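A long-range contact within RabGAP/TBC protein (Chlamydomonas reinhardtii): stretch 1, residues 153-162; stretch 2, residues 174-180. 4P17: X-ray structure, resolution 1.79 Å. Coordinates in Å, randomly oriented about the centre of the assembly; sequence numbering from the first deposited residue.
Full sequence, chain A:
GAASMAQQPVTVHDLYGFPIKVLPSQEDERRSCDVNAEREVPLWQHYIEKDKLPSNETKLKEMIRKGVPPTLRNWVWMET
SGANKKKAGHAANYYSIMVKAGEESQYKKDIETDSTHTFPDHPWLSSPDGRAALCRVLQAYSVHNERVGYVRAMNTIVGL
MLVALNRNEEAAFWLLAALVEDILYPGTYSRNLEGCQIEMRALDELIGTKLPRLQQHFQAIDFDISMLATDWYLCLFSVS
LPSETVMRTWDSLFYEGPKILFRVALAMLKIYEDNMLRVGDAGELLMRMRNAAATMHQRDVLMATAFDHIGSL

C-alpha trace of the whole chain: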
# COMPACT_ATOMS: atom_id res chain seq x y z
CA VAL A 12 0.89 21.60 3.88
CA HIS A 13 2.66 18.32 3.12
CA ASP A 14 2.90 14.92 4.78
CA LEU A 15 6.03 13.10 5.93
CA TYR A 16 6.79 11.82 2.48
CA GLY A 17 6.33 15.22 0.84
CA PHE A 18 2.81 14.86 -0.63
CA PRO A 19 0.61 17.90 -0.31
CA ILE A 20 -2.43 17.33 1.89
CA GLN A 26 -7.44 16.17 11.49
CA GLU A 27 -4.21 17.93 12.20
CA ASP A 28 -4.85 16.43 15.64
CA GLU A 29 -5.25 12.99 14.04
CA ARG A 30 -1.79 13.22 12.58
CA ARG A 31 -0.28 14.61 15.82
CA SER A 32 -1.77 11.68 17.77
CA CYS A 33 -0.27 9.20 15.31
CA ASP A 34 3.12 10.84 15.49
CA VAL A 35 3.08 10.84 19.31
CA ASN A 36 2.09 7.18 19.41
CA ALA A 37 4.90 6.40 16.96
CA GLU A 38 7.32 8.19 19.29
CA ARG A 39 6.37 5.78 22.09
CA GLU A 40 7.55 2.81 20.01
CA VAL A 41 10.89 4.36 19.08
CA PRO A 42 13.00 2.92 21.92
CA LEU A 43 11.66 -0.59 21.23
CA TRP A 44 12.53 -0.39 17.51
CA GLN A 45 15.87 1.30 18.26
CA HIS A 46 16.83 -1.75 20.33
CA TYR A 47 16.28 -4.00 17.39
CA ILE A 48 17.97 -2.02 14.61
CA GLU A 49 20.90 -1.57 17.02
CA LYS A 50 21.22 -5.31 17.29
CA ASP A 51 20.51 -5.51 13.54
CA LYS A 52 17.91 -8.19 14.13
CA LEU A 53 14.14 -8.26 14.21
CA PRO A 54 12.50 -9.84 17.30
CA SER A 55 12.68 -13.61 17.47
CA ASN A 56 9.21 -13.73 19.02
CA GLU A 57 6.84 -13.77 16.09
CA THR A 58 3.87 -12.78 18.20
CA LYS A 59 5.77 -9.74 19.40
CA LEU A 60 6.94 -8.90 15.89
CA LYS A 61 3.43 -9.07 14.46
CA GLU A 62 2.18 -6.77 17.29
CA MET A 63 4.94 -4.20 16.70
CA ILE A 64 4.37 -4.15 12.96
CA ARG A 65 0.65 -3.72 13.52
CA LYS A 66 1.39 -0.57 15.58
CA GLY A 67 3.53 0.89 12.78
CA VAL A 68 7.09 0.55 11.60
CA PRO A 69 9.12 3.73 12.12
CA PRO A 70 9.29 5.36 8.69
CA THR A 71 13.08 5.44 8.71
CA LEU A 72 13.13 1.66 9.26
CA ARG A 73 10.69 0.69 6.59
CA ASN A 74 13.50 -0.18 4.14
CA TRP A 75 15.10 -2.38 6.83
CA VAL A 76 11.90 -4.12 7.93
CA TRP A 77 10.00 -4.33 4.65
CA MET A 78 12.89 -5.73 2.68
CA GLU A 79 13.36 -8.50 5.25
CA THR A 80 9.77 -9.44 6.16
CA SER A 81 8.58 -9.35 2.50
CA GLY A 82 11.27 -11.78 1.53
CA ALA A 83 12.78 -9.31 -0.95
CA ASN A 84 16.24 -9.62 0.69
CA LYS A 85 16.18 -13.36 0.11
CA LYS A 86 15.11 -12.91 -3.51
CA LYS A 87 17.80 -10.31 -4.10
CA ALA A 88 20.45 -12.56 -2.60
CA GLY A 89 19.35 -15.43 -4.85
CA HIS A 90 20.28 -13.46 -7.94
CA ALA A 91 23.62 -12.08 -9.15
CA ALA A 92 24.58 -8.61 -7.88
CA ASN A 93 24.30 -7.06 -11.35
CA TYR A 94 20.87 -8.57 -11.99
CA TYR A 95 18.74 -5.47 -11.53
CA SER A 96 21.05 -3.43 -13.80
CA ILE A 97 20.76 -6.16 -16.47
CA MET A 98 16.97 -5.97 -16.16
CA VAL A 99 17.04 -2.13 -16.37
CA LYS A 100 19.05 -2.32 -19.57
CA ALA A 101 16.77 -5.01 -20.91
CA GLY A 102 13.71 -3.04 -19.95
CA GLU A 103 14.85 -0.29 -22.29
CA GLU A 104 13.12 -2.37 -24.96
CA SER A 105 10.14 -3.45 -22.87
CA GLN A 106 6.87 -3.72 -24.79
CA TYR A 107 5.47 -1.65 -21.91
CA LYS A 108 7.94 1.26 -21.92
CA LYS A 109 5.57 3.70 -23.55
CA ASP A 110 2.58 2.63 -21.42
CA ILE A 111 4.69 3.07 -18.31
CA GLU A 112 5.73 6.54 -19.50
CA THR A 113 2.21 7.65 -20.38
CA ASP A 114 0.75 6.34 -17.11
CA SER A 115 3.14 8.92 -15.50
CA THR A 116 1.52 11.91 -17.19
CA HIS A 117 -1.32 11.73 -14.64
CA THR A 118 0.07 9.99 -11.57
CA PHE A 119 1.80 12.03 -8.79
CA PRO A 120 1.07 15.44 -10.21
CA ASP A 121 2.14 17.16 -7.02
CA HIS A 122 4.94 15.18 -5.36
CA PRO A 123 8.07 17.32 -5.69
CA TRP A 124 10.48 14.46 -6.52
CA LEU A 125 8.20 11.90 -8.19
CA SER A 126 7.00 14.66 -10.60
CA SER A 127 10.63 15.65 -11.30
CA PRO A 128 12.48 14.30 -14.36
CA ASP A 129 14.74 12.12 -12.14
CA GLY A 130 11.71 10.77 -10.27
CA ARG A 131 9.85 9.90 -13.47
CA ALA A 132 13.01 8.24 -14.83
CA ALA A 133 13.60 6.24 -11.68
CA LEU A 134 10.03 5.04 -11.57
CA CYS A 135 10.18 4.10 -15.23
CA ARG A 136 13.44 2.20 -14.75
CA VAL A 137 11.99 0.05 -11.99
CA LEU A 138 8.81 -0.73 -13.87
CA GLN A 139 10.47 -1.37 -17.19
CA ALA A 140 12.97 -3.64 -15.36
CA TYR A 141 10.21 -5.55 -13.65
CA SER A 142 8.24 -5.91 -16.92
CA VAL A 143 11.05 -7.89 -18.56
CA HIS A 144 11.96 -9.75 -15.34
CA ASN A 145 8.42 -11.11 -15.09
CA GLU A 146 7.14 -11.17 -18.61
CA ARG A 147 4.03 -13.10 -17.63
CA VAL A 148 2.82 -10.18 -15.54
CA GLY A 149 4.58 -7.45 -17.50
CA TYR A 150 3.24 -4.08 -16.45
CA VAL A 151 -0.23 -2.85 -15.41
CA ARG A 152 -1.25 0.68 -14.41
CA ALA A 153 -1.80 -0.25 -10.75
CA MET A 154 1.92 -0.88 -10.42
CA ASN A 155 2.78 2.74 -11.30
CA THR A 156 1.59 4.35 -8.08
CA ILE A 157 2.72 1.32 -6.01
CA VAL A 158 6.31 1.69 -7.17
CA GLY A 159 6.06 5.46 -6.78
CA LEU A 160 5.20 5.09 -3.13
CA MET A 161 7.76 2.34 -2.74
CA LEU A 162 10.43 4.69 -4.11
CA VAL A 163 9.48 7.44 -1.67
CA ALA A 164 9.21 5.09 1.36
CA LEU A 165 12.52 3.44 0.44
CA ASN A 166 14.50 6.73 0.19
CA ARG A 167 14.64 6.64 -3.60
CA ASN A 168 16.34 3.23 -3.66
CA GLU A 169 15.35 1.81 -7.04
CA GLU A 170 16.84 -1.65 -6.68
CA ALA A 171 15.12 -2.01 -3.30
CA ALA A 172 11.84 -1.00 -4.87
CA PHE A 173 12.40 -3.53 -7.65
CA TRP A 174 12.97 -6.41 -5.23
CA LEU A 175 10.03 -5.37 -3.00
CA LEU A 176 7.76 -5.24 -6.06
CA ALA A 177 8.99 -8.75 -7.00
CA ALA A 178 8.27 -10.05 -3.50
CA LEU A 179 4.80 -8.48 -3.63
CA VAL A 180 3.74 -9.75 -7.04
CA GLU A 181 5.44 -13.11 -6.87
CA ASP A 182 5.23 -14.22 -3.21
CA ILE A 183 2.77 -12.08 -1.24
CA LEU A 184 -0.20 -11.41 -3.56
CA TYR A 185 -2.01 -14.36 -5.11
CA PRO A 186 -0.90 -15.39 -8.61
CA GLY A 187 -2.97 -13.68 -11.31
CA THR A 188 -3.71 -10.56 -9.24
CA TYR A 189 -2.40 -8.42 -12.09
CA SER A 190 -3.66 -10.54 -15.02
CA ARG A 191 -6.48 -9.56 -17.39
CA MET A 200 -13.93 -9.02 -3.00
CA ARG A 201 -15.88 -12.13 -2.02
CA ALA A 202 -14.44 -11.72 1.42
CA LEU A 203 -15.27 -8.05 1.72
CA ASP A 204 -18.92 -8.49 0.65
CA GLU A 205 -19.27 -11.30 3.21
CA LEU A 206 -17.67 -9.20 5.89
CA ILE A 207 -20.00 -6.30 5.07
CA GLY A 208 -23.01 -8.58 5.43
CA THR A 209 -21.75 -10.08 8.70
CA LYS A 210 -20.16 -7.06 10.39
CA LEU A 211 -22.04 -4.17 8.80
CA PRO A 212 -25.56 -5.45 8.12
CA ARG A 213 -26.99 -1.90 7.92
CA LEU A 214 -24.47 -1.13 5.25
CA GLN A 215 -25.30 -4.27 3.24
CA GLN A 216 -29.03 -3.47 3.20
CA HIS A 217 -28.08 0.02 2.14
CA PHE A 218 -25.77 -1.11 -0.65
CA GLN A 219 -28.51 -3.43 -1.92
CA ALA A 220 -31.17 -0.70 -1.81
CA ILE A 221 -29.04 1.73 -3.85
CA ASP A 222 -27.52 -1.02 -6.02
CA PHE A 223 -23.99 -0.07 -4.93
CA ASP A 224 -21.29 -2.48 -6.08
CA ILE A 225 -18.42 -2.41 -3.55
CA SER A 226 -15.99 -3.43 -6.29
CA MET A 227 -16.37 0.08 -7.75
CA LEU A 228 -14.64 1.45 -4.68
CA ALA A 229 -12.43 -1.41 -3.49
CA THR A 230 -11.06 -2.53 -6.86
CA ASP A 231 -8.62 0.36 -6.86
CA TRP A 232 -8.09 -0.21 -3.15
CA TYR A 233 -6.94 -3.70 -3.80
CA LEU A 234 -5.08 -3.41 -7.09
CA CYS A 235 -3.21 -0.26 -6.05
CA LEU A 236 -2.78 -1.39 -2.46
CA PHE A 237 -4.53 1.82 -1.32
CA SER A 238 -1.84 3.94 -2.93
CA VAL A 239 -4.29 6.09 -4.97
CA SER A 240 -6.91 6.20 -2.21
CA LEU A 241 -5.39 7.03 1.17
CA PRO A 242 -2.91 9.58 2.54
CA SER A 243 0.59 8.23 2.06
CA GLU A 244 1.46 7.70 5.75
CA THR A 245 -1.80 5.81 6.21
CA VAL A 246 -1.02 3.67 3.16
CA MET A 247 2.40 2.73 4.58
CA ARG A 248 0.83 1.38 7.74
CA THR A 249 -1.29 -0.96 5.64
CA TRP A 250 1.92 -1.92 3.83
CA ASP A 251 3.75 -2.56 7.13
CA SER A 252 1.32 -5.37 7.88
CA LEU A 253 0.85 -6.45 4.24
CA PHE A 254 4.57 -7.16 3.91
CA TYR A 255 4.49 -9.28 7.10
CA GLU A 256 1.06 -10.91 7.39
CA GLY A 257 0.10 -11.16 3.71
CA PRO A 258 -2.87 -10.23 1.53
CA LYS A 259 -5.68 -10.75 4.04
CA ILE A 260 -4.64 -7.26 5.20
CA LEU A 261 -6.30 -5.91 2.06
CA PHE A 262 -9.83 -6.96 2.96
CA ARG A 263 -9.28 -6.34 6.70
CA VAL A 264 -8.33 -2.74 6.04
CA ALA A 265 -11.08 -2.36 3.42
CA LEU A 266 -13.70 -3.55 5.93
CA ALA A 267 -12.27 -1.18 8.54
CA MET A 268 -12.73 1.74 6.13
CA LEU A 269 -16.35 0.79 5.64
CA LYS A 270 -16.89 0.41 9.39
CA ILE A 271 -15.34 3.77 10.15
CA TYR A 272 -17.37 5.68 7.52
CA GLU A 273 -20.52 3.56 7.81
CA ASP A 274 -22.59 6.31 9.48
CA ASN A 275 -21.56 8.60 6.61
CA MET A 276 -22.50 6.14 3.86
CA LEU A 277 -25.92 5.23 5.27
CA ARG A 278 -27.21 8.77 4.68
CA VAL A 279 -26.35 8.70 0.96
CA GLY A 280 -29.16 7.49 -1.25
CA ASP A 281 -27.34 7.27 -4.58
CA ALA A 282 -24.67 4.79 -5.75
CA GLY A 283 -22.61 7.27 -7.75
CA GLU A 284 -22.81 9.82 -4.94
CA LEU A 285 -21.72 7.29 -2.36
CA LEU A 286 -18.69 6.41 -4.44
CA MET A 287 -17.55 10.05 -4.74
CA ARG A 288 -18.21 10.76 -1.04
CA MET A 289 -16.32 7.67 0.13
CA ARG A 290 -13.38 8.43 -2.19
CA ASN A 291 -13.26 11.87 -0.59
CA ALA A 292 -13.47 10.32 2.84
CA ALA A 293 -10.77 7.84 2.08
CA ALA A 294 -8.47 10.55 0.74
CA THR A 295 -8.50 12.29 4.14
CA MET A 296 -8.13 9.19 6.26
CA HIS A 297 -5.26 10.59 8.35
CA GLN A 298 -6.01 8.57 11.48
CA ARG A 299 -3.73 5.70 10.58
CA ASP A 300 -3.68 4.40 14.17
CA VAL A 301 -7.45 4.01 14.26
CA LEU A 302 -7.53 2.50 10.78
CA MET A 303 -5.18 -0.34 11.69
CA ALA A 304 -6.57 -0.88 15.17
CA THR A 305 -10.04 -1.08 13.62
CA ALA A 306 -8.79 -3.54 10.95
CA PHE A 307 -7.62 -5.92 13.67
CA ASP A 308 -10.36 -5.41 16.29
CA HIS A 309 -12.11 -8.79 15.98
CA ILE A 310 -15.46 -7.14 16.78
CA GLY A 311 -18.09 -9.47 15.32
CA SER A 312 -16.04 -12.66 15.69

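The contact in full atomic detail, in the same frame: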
# COMPACT_ATOMS: atom_id res chain seq x y z
N ALA A 153 -1.84 -0.14 -12.20
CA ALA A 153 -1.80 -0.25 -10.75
C ALA A 153 -0.38 -0.17 -10.20
O ALA A 153 -0.13 0.42 -9.17
CB ALA A 153 -2.47 -1.58 -10.31
N MET A 154 0.55 -0.79 -10.91
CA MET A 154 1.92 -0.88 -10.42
C MET A 154 2.62 0.48 -10.45
O MET A 154 3.61 0.68 -9.76
CB MET A 154 2.69 -1.92 -11.23
CG MET A 154 2.20 -3.37 -11.05
SD MET A 154 2.62 -4.45 -12.47
CE MET A 154 4.40 -4.61 -12.21
N ASN A 155 2.11 1.44 -11.21
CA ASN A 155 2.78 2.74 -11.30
C ASN A 155 2.79 3.44 -9.95
O ASN A 155 3.85 3.76 -9.42
CB ASN A 155 2.12 3.63 -12.36
CG ASN A 155 3.00 4.79 -12.76
OD1 ASN A 155 3.20 5.74 -11.99
ND2 ASN A 155 3.49 4.76 -13.98
N THR A 156 1.63 3.61 -9.33
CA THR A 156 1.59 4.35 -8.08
C THR A 156 2.16 3.51 -6.92
O THR A 156 2.75 4.04 -5.99
CB THR A 156 0.14 4.85 -7.74
OG1 THR A 156 -0.78 3.76 -7.70
CG2 THR A 156 -0.34 5.89 -8.80
N ILE A 157 2.05 2.19 -6.99
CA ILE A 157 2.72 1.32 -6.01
C ILE A 157 4.24 1.57 -6.00
O ILE A 157 4.85 1.79 -4.97
CB ILE A 157 2.44 -0.17 -6.31
CG1 ILE A 157 0.95 -0.46 -6.09
CG2 ILE A 157 3.26 -1.08 -5.39
CD1 ILE A 157 0.53 -1.84 -6.47
N VAL A 158 4.87 1.54 -7.16
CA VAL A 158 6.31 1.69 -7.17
C VAL A 158 6.70 3.12 -6.81
O VAL A 158 7.76 3.34 -6.21
CB VAL A 158 6.89 1.29 -8.54
CG1 VAL A 158 8.35 1.78 -8.66
CG2 VAL A 158 6.78 -0.17 -8.70
N GLY A 159 5.83 4.07 -7.14
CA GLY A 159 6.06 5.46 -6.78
C GLY A 159 6.12 5.60 -5.28
O GLY A 159 7.01 6.23 -4.73
N LEU A 160 5.17 4.99 -4.57
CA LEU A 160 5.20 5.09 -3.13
C LEU A 160 6.31 4.24 -2.56
O LEU A 160 6.88 4.61 -1.55
CB LEU A 160 3.84 4.71 -2.51
CG LEU A 160 3.15 5.78 -1.67
CD1 LEU A 160 2.99 7.08 -2.40
CD2 LEU A 160 1.77 5.24 -1.26
N MET A 161 6.63 3.12 -3.20
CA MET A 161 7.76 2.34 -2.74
C MET A 161 9.05 3.17 -2.83
O MET A 161 9.83 3.20 -1.88
CB MET A 161 7.91 1.06 -3.56
CG MET A 161 6.91 -0.01 -3.24
SD MET A 161 7.39 -1.43 -4.25
CE MET A 161 6.12 -2.62 -3.78
N LEU A 162 9.24 3.85 -3.96
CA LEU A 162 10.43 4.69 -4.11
C LEU A 162 10.54 5.73 -2.99
O LEU A 162 11.59 5.90 -2.38
CB LEU A 162 10.44 5.37 -5.48
CG LEU A 162 10.80 4.47 -6.68
CD1 LEU A 162 10.55 5.23 -7.98
CD2 LEU A 162 12.25 3.96 -6.61
N TRP A 174 13.04 -5.13 -5.89
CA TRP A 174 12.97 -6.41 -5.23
C TRP A 174 11.71 -6.51 -4.33
O TRP A 174 11.13 -7.59 -4.17
CB TRP A 174 14.27 -6.67 -4.45
CG TRP A 174 15.38 -6.97 -5.39
CD1 TRP A 174 16.51 -6.24 -5.61
CD2 TRP A 174 15.47 -8.12 -6.24
NE1 TRP A 174 17.31 -6.87 -6.55
CE2 TRP A 174 16.68 -8.01 -6.97
CE3 TRP A 174 14.65 -9.22 -6.47
CZ2 TRP A 174 17.09 -8.97 -7.90
CZ3 TRP A 174 15.02 -10.15 -7.42
CH2 TRP A 174 16.24 -10.03 -8.11
N LEU A 175 11.26 -5.38 -3.80
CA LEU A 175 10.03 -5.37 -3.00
C LEU A 175 8.81 -5.61 -3.89
O LEU A 175 7.89 -6.34 -3.52
CB LEU A 175 9.89 -4.07 -2.21
CG LEU A 175 8.73 -3.96 -1.21
CD1 LEU A 175 8.89 -4.89 0.02
CD2 LEU A 175 8.63 -2.53 -0.71
N LEU A 176 8.80 -5.00 -5.08
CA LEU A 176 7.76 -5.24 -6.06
C LEU A 176 7.75 -6.74 -6.45
O LEU A 176 6.70 -7.37 -6.52
CB LEU A 176 7.99 -4.35 -7.28
CG LEU A 176 6.96 -4.51 -8.40
CD1 LEU A 176 5.55 -4.05 -7.96
CD2 LEU A 176 7.40 -3.73 -9.63
N ALA A 177 8.92 -7.33 -6.68
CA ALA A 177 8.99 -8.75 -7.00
C ALA A 177 8.40 -9.59 -5.87
O ALA A 177 7.56 -10.48 -6.11
CB ALA A 177 10.44 -9.18 -7.25
N ALA A 178 8.82 -9.32 -4.64
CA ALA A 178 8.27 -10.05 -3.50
C ALA A 178 6.75 -9.93 -3.44
O ALA A 178 6.04 -10.90 -3.22
CB ALA A 178 8.91 -9.57 -2.22
N LEU A 179 6.24 -8.74 -3.71
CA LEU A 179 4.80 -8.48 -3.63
C LEU A 179 3.99 -9.25 -4.66
O LEU A 179 3.01 -9.92 -4.34
CB LEU A 179 4.59 -6.97 -3.78
CG LEU A 179 3.17 -6.49 -3.97
CD1 LEU A 179 2.44 -6.51 -2.61
CD2 LEU A 179 3.14 -5.11 -4.57
N VAL A 180 4.39 -9.11 -5.91
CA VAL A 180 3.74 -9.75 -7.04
C VAL A 180 3.93 -11.25 -7.00
O VAL A 180 2.99 -11.99 -7.26
CB VAL A 180 4.31 -9.23 -8.36
CG1 VAL A 180 3.66 -9.91 -9.54
CG2 VAL A 180 4.10 -7.74 -8.46

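This is a purely apolar helix-to-helix contact, in which methionine, isoleucine and valine side chains of one helix meet leucines of the other. Both stretches are helical, and their N-to-C directions differ by 132°, so the helices run obliquely antiparallel. Their axes come no closer than 10.7 Å. That spacing leaves room for side chains between the backbones. The nearest CA pair is Val-158 and Leu-176, with 7.2 Å between their CA atoms.

Met-161 has the largest covered area on the first helix, 77 Å². Its chi2 and chi3 are both t, so the chain is extended. Met-161 CE lies 3.9 Å from Leu-175 CG and 4.0 Å from Leu-179 CD2. The same methyl, Met-161 CE, is 3.8 Å from Leu-176 N, a van der Waals approach to the backbone. One methyl thus touches three residues over about one helical turn.

Leu-176 is the counterpart on the second helix. Leu-176 CD2 packs 3.7 Å from Val-158 CG2 and 4.1 Å from Met-154 CE. Ile-157 adds a further contact, with Ile-157 CG2 4.1 Å from Leu-179 CD2.

No hydrogen bond crosses the interface. Backbone hydrogen bonds run within each helix, as in Met-161 N to Ile-157 O at 2.8 Å. The contact buries 321 Å², both sides summed, and its close pairs are of van der Waals type.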